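PDB 3TEF: Iron(III) ABC transporter, periplasmic iron-compound-binding protein from Vibrio cholerae, which probably binds iron(III)-loaded catecholate siderophores in the periplasm and hands them to an ABC transporter for import. Local coordinates for residues 19-24 / 39-44; 105-110 / 263-268; 176-181 / 259-264. All coordinates share one frame; numbering follows the deposited sequence.

Contact 1: 19-24 / 39-44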
loop_
_atom_site.group_PDB
_atom_site.type_symbol
_atom_site.label_atom_id
_atom_site.label_comp_id
_atom_site.label_asym_id
_atom_site.label_seq_id
_atom_site.Cartn_x
_atom_site.Cartn_y
_atom_site.Cartn_z
ATOM N N PRO A 19 3.059 21.641 10.413
ATOM C CA PRO A 19 3.359 22.383 9.189
ATOM C C PRO A 19 2.057 22.775 8.504
ATOM O O PRO A 19 1.136 21.958 8.418
ATOM C CB PRO A 19 4.141 21.369 8.346
ATOM C CG PRO A 19 3.747 20.028 8.884
ATOM C CD PRO A 19 3.541 20.249 10.355
ATOM N N GLN A 20 1.980 24.017 8.040
ATOM C CA GLN A 20 0.733 24.561 7.513
ATOM C C GLN A 20 0.521 24.244 6.041
ATOM O O GLN A 20 -0.615 24.066 5.591
ATOM C CB GLN A 20 0.672 26.073 7.752
ATOM C CG GLN A 20 0.599 26.440 9.227
ATOM C CD GLN A 20 -0.550 25.741 9.935
ATOM O OE1 GLN A 20 -0.340 24.900 10.816
ATOM N NE2 GLN A 20 -1.773 26.083 9.549
ATOM N N ARG A 21 1.616 24.182 5.298
ATOM C CA ARG A 21 1.570 23.910 3.865
ATOM C C ARG A 21 2.239 22.568 3.584
ATOM O O ARG A 21 3.457 22.428 3.696
ATOM C CB ARG A 21 2.252 25.039 3.082
ATOM C CG ARG A 21 1.606 26.412 3.298
ATOM C CD ARG A 21 2.276 27.488 2.455
ATOM N NE ARG A 21 2.134 27.192 1.034
ATOM C CZ ARG A 21 1.025 27.403 0.331
ATOM N NH1 ARG A 21 -0.059 27.910 0.918
ATOM N NH2 ARG A 21 0.997 27.099 -0.957
ATOM N N VAL A 22 1.429 21.574 3.252
ATOM C CA VAL A 22 1.918 20.217 3.046
ATOM C C VAL A 22 1.710 19.817 1.591
ATOM O O VAL A 22 0.612 19.955 1.052
ATOM C CB VAL A 22 1.166 19.217 3.943
ATOM C CG1 VAL A 22 1.710 17.803 3.751
ATOM C CG2 VAL A 22 1.255 19.649 5.392
ATOM N N VAL A 23 2.771 19.323 0.964
ATOM C CA VAL A 23 2.706 18.787 -0.390
ATOM C C VAL A 23 2.799 17.270 -0.256
ATOM O O VAL A 23 3.630 16.762 0.504
ATOM C CB VAL A 23 3.884 19.313 -1.237
ATOM C CG1 VAL A 23 4.031 18.531 -2.547
ATOM C CG2 VAL A 23 3.707 20.792 -1.506
ATOM N N VAL A 24 1.948 16.547 -0.976
ATOM C CA VAL A 24 1.921 15.097 -0.851
ATOM C C VAL A 24 2.078 14.419 -2.210
ATOM O O VAL A 24 1.313 14.691 -3.151
ATOM C CB VAL A 24 0.609 14.608 -0.179
ATOM C CG1 VAL A 24 0.661 13.105 0.032
ATOM C CG2 VAL A 24 0.384 15.326 1.148
ATOM N N GLU A 39 -5.316 18.867 5.215
ATOM C CA GLU A 39 -5.567 19.191 3.813
ATOM C C GLU A 39 -4.317 19.768 3.156
ATOM O O GLU A 39 -3.870 20.845 3.522
ATOM C CB GLU A 39 -6.728 20.175 3.653
ATOM C CG GLU A 39 -7.122 20.392 2.194
ATOM C CD GLU A 39 -8.206 21.429 2.018
ATOM O OE1 GLU A 39 -8.663 21.994 3.036
ATOM O OE2 GLU A 39 -8.605 21.674 0.860
ATOM N N PRO A 40 -3.774 19.058 2.162
ATOM C CA PRO A 40 -2.527 19.474 1.502
ATOM C C PRO A 40 -2.763 20.638 0.553
ATOM O O PRO A 40 -3.917 20.902 0.179
ATOM C CB PRO A 40 -2.137 18.244 0.687
ATOM C CG PRO A 40 -3.468 17.605 0.357
ATOM C CD PRO A 40 -4.317 17.808 1.602
ATOM N N VAL A 41 -1.687 21.318 0.177
ATOM C CA VAL A 41 -1.758 22.428 -0.759
ATOM C C VAL A 41 -1.459 22.024 -2.203
ATOM O O VAL A 41 -1.788 22.763 -3.134
ATOM C CB VAL A 41 -0.831 23.598 -0.352
ATOM C CG1 VAL A 41 -1.226 24.147 1.014
ATOM C CG2 VAL A 41 0.635 23.172 -0.373
ATOM N N ALA A 42 -0.848 20.856 -2.385
ATOM C CA ALA A 42 -0.525 20.337 -3.709
ATOM C C ALA A 42 -0.343 18.826 -3.609
ATOM O O ALA A 42 0.062 18.312 -2.558
ATOM C CB ALA A 42 0.729 20.995 -4.254
ATOM N N VAL A 43 -0.684 18.117 -4.682
ATOM C CA VAL A 43 -0.686 16.658 -4.664
ATOM C C VAL A 43 -0.244 16.082 -5.992
ATOM O O VAL A 43 -0.414 16.706 -7.042
ATOM C CB VAL A 43 -2.085 16.090 -4.339
ATOM C CG1 VAL A 43 -2.535 16.555 -2.965
ATOM C CG2 VAL A 43 -3.100 16.502 -5.419
ATOM N N SER A 44 0.315 14.881 -5.957
ATOM C CA SER A 44 0.566 14.183 -7.206
ATOM C C SER A 44 -0.772 13.880 -7.870
ATOM O O SER A 44 -1.826 13.902 -7.224
ATOM C CB SER A 44 1.378 12.903 -6.975
ATOM O OG SER A 44 0.803 12.132 -5.944
HETATM O O HOH W 1 -1.334 22.021 3.867
#
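Val41 has CG1 anti to its carbonyl carbon (chi1 -61°) and CG2 between the backbone N and that carbon, which sends CG1 over the Arg21 guanidinium. CG1 sits above one face of that group, displaced toward the rim, with Val41 CG1 3.9 Å from Arg21 NH1; the NE of this arginine is held elsewhere, by Gln78 O. Val41 CG2 reaches across to Val23 CG2 at 4.0 Å while still touching Arg21 NH2, and in both pairs the side chains cross at about a right angle. In Val24 CG1 is anti to the backbone N (chi1 -176°), and the other branch, Val24 CG2, rests on Pro40 CB at 3.9 Å. The segments belong to a beta-alpha-beta unit, in which helix 27-35 connects two parallel strands and strand 42-43 ends one side of a four-stranded parallel sheet. Val24 turns toward that helix, while Val23 and Ala42 lie on the other face. Val41 N donates to Val22 O (2.8 Å), Val24 N to Ala42 O (3.0 Å) and Ser44 N to Val24 O (3.0 Å), so Val24 bonds to both neighbours of Val43, the parallel pattern. Val24 O also takes a CA-H...O contact from Val43 CA (3.2 Å). Just ahead of the paired residues, a water accepts from Val22 N (2.9 Å) and donates to Gln20 O and Glu39 O.

Contact 2: 105-110 / 263-268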
loop_
_atom_site.group_PDB
_atom_site.type_symbol
_atom_site.label_atom_id
_atom_site.label_comp_id
_atom_site.label_asym_id
_atom_site.label_seq_id
_atom_site.Cartn_x
_atom_site.Cartn_y
_atom_site.Cartn_z
ATOM N N PHE A 105 6.777 8.006 3.444
ATOM C CA PHE A 105 5.659 7.320 4.087
ATOM C C PHE A 105 5.515 5.988 3.374
ATOM O O PHE A 105 5.108 5.935 2.206
ATOM C CB PHE A 105 4.380 8.186 3.939
ATOM C CG PHE A 105 3.154 7.622 4.623
ATOM C CD1 PHE A 105 2.870 7.938 5.950
ATOM C CD2 PHE A 105 2.260 6.811 3.922
ATOM C CE1 PHE A 105 1.745 7.436 6.584
ATOM C CE2 PHE A 105 1.126 6.294 4.561
ATOM C CZ PHE A 105 0.874 6.613 5.893
ATOM N N ALA A 106 5.895 4.904 4.047
ATOM C CA ALA A 106 5.998 3.634 3.346
ATOM C C ALA A 106 6.045 2.451 4.293
ATOM O O ALA A 106 6.468 2.581 5.446
ATOM C CB ALA A 106 7.269 3.636 2.447
ATOM N N ALA A 107 5.635 1.294 3.782
ATOM C CA ALA A 107 5.730 0.029 4.512
ATOM C C ALA A 107 7.116 -0.583 4.326
ATOM O O ALA A 107 7.775 -0.315 3.329
ATOM C CB ALA A 107 4.705 -0.928 4.002
ATOM N N GLU A 108 7.528 -1.426 5.270
ATOM C CA GLU A 108 8.808 -2.147 5.163
ATOM C C GLU A 108 8.583 -3.658 5.215
ATOM O O GLU A 108 7.977 -4.169 6.153
ATOM C CB GLU A 108 9.758 -1.728 6.279
ATOM C CG GLU A 108 10.082 -0.247 6.301
ATOM C CD GLU A 108 10.732 0.208 5.018
ATOM O OE1 GLU A 108 11.480 -0.594 4.420
ATOM O OE2 GLU A 108 10.470 1.351 4.594
ATOM N N ALA A 109 9.065 -4.365 4.200
ATOM C CA ALA A 109 8.859 -5.812 4.114
ATOM C C ALA A 109 9.551 -6.575 5.239
ATOM O O ALA A 109 8.999 -7.538 5.781
ATOM C CB ALA A 109 9.311 -6.336 2.745
ATOM N N ASP A 110 10.761 -6.154 5.601
ATOM C CA ASP A 110 11.486 -6.870 6.647
ATOM C C ASP A 110 10.780 -6.854 8.011
ATOM O O ASP A 110 10.566 -7.913 8.610
ATOM C CB ASP A 110 12.972 -6.452 6.723
ATOM C CG ASP A 110 13.187 -5.067 7.332
ATOM O OD1 ASP A 110 12.319 -4.178 7.194
ATOM O OD2 ASP A 110 14.265 -4.859 7.938
ATOM N N ALA A 263 -2.019 2.439 -2.713
ATOM C CA ALA A 263 -2.152 3.360 -1.590
ATOM C C ALA A 263 -1.455 2.782 -0.376
ATOM O O ALA A 263 -2.055 2.570 0.683
ATOM C CB ALA A 263 -3.640 3.616 -1.287
ATOM N N ILE A 264 -0.164 2.536 -0.542
ATOM C CA ILE A 264 0.615 1.829 0.469
ATOM C C ILE A 264 0.561 2.511 1.834
ATOM O O ILE A 264 0.874 3.694 1.973
ATOM C CB ILE A 264 2.063 1.702 0.000
ATOM C CG1 ILE A 264 2.131 0.824 -1.256
ATOM C CG2 ILE A 264 2.940 1.162 1.124
ATOM C CD1 ILE A 264 3.453 0.943 -2.017
ATOM N N SER A 265 0.162 1.739 2.840
ATOM C CA SER A 265 0.080 2.205 4.218
ATOM C C SER A 265 -1.008 3.260 4.466
ATOM O O SER A 265 -1.031 3.901 5.513
ATOM C CB SER A 265 1.447 2.675 4.735
ATOM O OG SER A 265 2.355 1.579 4.835
ATOM N N GLY A 266 -1.936 3.416 3.522
ATOM C CA GLY A 266 -3.035 4.328 3.746
ATOM C C GLY A 266 -3.899 3.855 4.899
ATOM O O GLY A 266 -3.900 2.669 5.240
ATOM N N VAL A 267 -4.635 4.780 5.504
ATOM C CA VAL A 267 -5.633 4.402 6.511
ATOM C C VAL A 267 -6.812 3.642 5.884
ATOM O O VAL A 267 -7.106 2.500 6.272
ATOM C CB VAL A 267 -6.087 5.624 7.332
ATOM C CG1 VAL A 267 -7.295 5.288 8.221
ATOM C CG2 VAL A 267 -4.906 6.174 8.153
ATOM N N LYS A 268 -7.460 4.249 4.895
ATOM C CA LYS A 268 -8.572 3.590 4.212
ATOM C C LYS A 268 -8.070 2.331 3.520
ATOM O O LYS A 268 -8.759 1.314 3.484
ATOM C CB LYS A 268 -9.220 4.513 3.178
ATOM C CG LYS A 268 -9.705 5.840 3.736
ATOM C CD LYS A 268 -10.672 5.643 4.867
ATOM C CE LYS A 268 -11.314 6.960 5.275
ATOM N NZ LYS A 268 -12.563 6.731 6.059
HETATM O O HOH W 2 2.970 5.013 0.710
#
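Ile264 meets Ala107 through its CG2 branch, with Ile264 CG2 4.0 Å from Ala107 CB and 3.8 Å from Ala107 N. Its carbonyl turns to a water that donates to both Ile264 O and Phe105 O, at 2.8 Å each, joining the two backbones indirectly. Ser265 follows with a positive phi of 68°, as the third residue of a type II beta turn that runs from Ala263 to Gly266 and is closed by Gly266 N donating to Ala263 O. This turn connects helix 257-262 to the C-terminal helix 267-279, and it is pressed against the loop that leaves strand 102-104, the last strand of the parallel sheet in one lobe of the binding protein, on the way to helix 113-128. Ser265 OG stands anti to its own carbonyl carbon (chi1 -67°) and packs 3.5 Å from Ala107 CB, while it is hydrogen-bonded with Thr117 OG1 of helix 113-128. Ser265 CB touches Phe105 CE2 at 3.6 Å. Ser265 O approaches the edge of the same ring near its plane, 3.3 Å from Phe105 CZ, and is satisfied by Trp121 NE1, so this buried carbonyl has a polar donor as well as the aromatic rim. Gly266 takes the N-cap position, its N also near the edge of the Phe105 ring. Val267 then starts the helix, packing on Trp121 and Phe36.

Contact 3: 176-181 / 259-264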
loop_
_atom_site.group_PDB
_atom_site.type_symbol
_atom_site.label_atom_id
_atom_site.label_comp_id
_atom_site.label_asym_id
_atom_site.label_seq_id
_atom_site.Cartn_x
_atom_site.Cartn_y
_atom_site.Cartn_z
ATOM N N SER A 176 8.138 -9.480 0.961
ATOM C CA SER A 176 7.837 -8.673 -0.201
ATOM C C SER A 176 6.922 -7.526 0.206
ATOM O O SER A 176 6.547 -7.385 1.379
ATOM C CB SER A 176 7.111 -9.522 -1.244
ATOM O OG SER A 176 5.765 -9.739 -0.842
ATOM N N ARG A 177 6.548 -6.718 -0.777
ATOM C CA ARG A 177 5.616 -5.634 -0.536
ATOM C C ARG A 177 4.285 -6.172 -0.010
ATOM O O ARG A 177 3.503 -5.420 0.558
ATOM C CB ARG A 177 5.385 -4.846 -1.822
ATOM C CG ARG A 177 4.810 -5.682 -2.964
ATOM C CD ARG A 177 4.930 -4.927 -4.285
ATOM N NE ARG A 177 4.167 -3.680 -4.263
ATOM C CZ ARG A 177 4.446 -2.617 -5.008
ATOM N NH1 ARG A 177 5.490 -2.629 -5.840
ATOM N NH2 ARG A 177 3.686 -1.532 -4.925
ATOM N N PHE A 178 4.024 -7.463 -0.214
ATOM C CA PHE A 178 2.780 -8.065 0.291
ATOM C C PHE A 178 3.022 -8.887 1.557
ATOM O O PHE A 178 2.319 -9.858 1.822
ATOM C CB PHE A 178 2.087 -8.908 -0.789
ATOM C CG PHE A 178 1.757 -8.135 -2.026
ATOM C CD1 PHE A 178 0.765 -7.167 -2.008
ATOM C CD2 PHE A 178 2.452 -8.353 -3.210
ATOM C CE1 PHE A 178 0.471 -6.435 -3.157
ATOM C CE2 PHE A 178 2.152 -7.637 -4.362
ATOM C CZ PHE A 178 1.159 -6.678 -4.336
ATOM N N SER A 179 4.018 -8.477 2.336
ATOM C CA SER A 179 4.345 -9.157 3.590
ATOM C C SER A 179 3.129 -9.320 4.516
ATOM O O SER A 179 3.037 -10.295 5.261
ATOM C CB SER A 179 5.473 -8.424 4.321
ATOM O OG SER A 179 5.063 -7.158 4.810
ATOM N N SER A 180 2.194 -8.372 4.450
ATOM C CA SER A 180 0.998 -8.392 5.298
ATOM C C SER A 180 0.291 -9.746 5.293
ATOM O O SER A 180 -0.158 -10.231 6.340
ATOM C CB SER A 180 0.021 -7.321 4.829
ATOM O OG SER A 180 -0.253 -7.524 3.458
ATOM N N VAL A 181 0.188 -10.346 4.111
ATOM C CA VAL A 181 -0.507 -11.615 3.939
ATOM C C VAL A 181 0.028 -12.683 4.894
ATOM O O VAL A 181 -0.744 -13.452 5.474
ATOM C CB VAL A 181 -0.382 -12.133 2.493
ATOM C CG1 VAL A 181 -0.997 -13.519 2.364
ATOM C CG2 VAL A 181 -1.069 -11.161 1.513
ATOM N N ALA A 259 -5.913 -0.537 -2.611
ATOM C CA ALA A 259 -5.574 -0.688 -1.207
ATOM C C ALA A 259 -4.251 -1.426 -1.012
ATOM O O ALA A 259 -3.466 -1.053 -0.146
ATOM C CB ALA A 259 -6.676 -1.403 -0.452
ATOM N N TRP A 260 -4.028 -2.482 -1.798
ATOM C CA TRP A 260 -2.868 -3.364 -1.585
ATOM C C TRP A 260 -1.608 -2.949 -2.336
ATOM O O TRP A 260 -0.493 -3.238 -1.894
ATOM C CB TRP A 260 -3.211 -4.808 -1.974
ATOM C CG TRP A 260 -4.208 -5.479 -1.063
ATOM C CD1 TRP A 260 -5.567 -5.327 -1.087
ATOM C CD2 TRP A 260 -3.932 -6.430 -0.022
ATOM N NE1 TRP A 260 -6.147 -6.101 -0.115
ATOM C CE2 TRP A 260 -5.164 -6.790 0.552
ATOM C CE3 TRP A 260 -2.755 -6.990 0.495
ATOM C CZ2 TRP A 260 -5.264 -7.698 1.609
ATOM C CZ3 TRP A 260 -2.854 -7.894 1.533
ATOM C CH2 TRP A 260 -4.098 -8.238 2.082
ATOM N N TYR A 261 -1.787 -2.274 -3.465
ATOM C CA TYR A 261 -0.681 -2.045 -4.382
ATOM C C TYR A 261 -0.337 -0.556 -4.540
ATOM O O TYR A 261 0.828 -0.175 -4.574
ATOM C CB TYR A 261 -1.014 -2.686 -5.734
ATOM C CG TYR A 261 0.079 -2.538 -6.769
ATOM C CD1 TYR A 261 1.269 -3.246 -6.654
ATOM C CD2 TYR A 261 -0.087 -1.697 -7.858
ATOM C CE1 TYR A 261 2.280 -3.109 -7.608
ATOM C CE2 TYR A 261 0.914 -1.555 -8.821
ATOM C CZ TYR A 261 2.085 -2.262 -8.685
ATOM O OH TYR A 261 3.068 -2.118 -9.638
ATOM N N ILE A 262 -1.365 0.282 -4.624
ATOM C CA ILE A 262 -1.176 1.711 -4.874
ATOM C C ILE A 262 -1.037 2.544 -3.601
ATOM O O ILE A 262 -0.052 3.266 -3.423
ATOM C CB ILE A 262 -2.337 2.301 -5.721
ATOM C CG1 ILE A 262 -2.425 1.607 -7.093
ATOM C CG2 ILE A 262 -2.180 3.820 -5.867
ATOM C CD1 ILE A 262 -1.243 1.853 -7.996
ATOM N N ALA A 263 -2.019 2.439 -2.713
ATOM C CA ALA A 263 -2.152 3.360 -1.590
ATOM C C ALA A 263 -1.455 2.782 -0.376
ATOM O O ALA A 263 -2.055 2.570 0.683
ATOM C CB ALA A 263 -3.640 3.616 -1.287
ATOM N N ILE A 264 -0.164 2.536 -0.542
ATOM C CA ILE A 264 0.615 1.829 0.469
ATOM C C ILE A 264 0.561 2.511 1.834
ATOM O O ILE A 264 0.874 3.694 1.973
ATOM C CB ILE A 264 2.063 1.702 0.000
ATOM C CG1 ILE A 264 2.131 0.824 -1.256
ATOM C CG2 ILE A 264 2.940 1.162 1.124
ATOM C CD1 ILE A 264 3.453 0.943 -2.017
HETATM O O HOH W 3 2.251 -2.878 -2.344
#
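Phe178 and Trp260 bring the backbones to 7.6 Å, CA to CA, where a type I beta turn from Ser176 to Ser179 faces the end of helix 257-262 and its wider pi-type turn. In the two-lobed fold of this family 8 solute-binding protein, that beta turn follows strand 168-172 of the mixed sheet. Within it Ser176 OG accepts from Phe178 N at 2.9 Å, an ST turn. Arg177 sends its guanidinium to Tyr261; its CG lies between the backbone N and the carbonyl carbon (chi1 60°) and rests against one face of the Phe178 ring, toward its rim. Tyr261 CE1 lies over the centre of the guanidinium, 3.4 Å from Arg177 CZ, with the two planes 28° apart. Arg177 NH2 gives a weak hydrogen bond to Tyr261 O (3.2 Å, 126°), which also accepts from Arg88. A water bridges Arg177 NE and Trp260 O, accepting from the first at 2.8 Å and donating to the second. Arg88, whose NH2 lies close to Arg177 NH2, makes the cation-pi contact with Tyr261, and Arg221 NE bonds to Tyr261 OH; this basic cluster is consistent with an anionic ferric catecholate site, as in related binding proteins. Phe178 CZ touches Tyr261 CD1 at 4.1 Å. The indole of Trp260, with NE1 bonded to Asp276, reaches helix 180-184, where Trp260 CZ3 meets Ser180 OG at 3.3 Å and Val181 CG2 at 3.7 Å.

How the contacts relate
Contacts 2 and 3 form one continuous region near the middle of the chain, with centres 7 Å apart, and share Ala263 and Ile264. The CG2 methyl of Ile264 serves contact 2, while its CD1 lies 3.8 Å from Arg177 NH2 in contact 3. Their first segments also meet directly, Ala109 CB packing 3.3 Å from Ser176 O. Contact 1 lies apart in the parallel sheet, its centre about 19 Å from that of contact 2 and about 24 Å from that of contact 3. Helix 27-35 packs on both Val24 and Phe105. Arg88 touches Ile264 and Tyr261; with Arg177 and Arg221 it probably lines the siderophore site, away from contact 1.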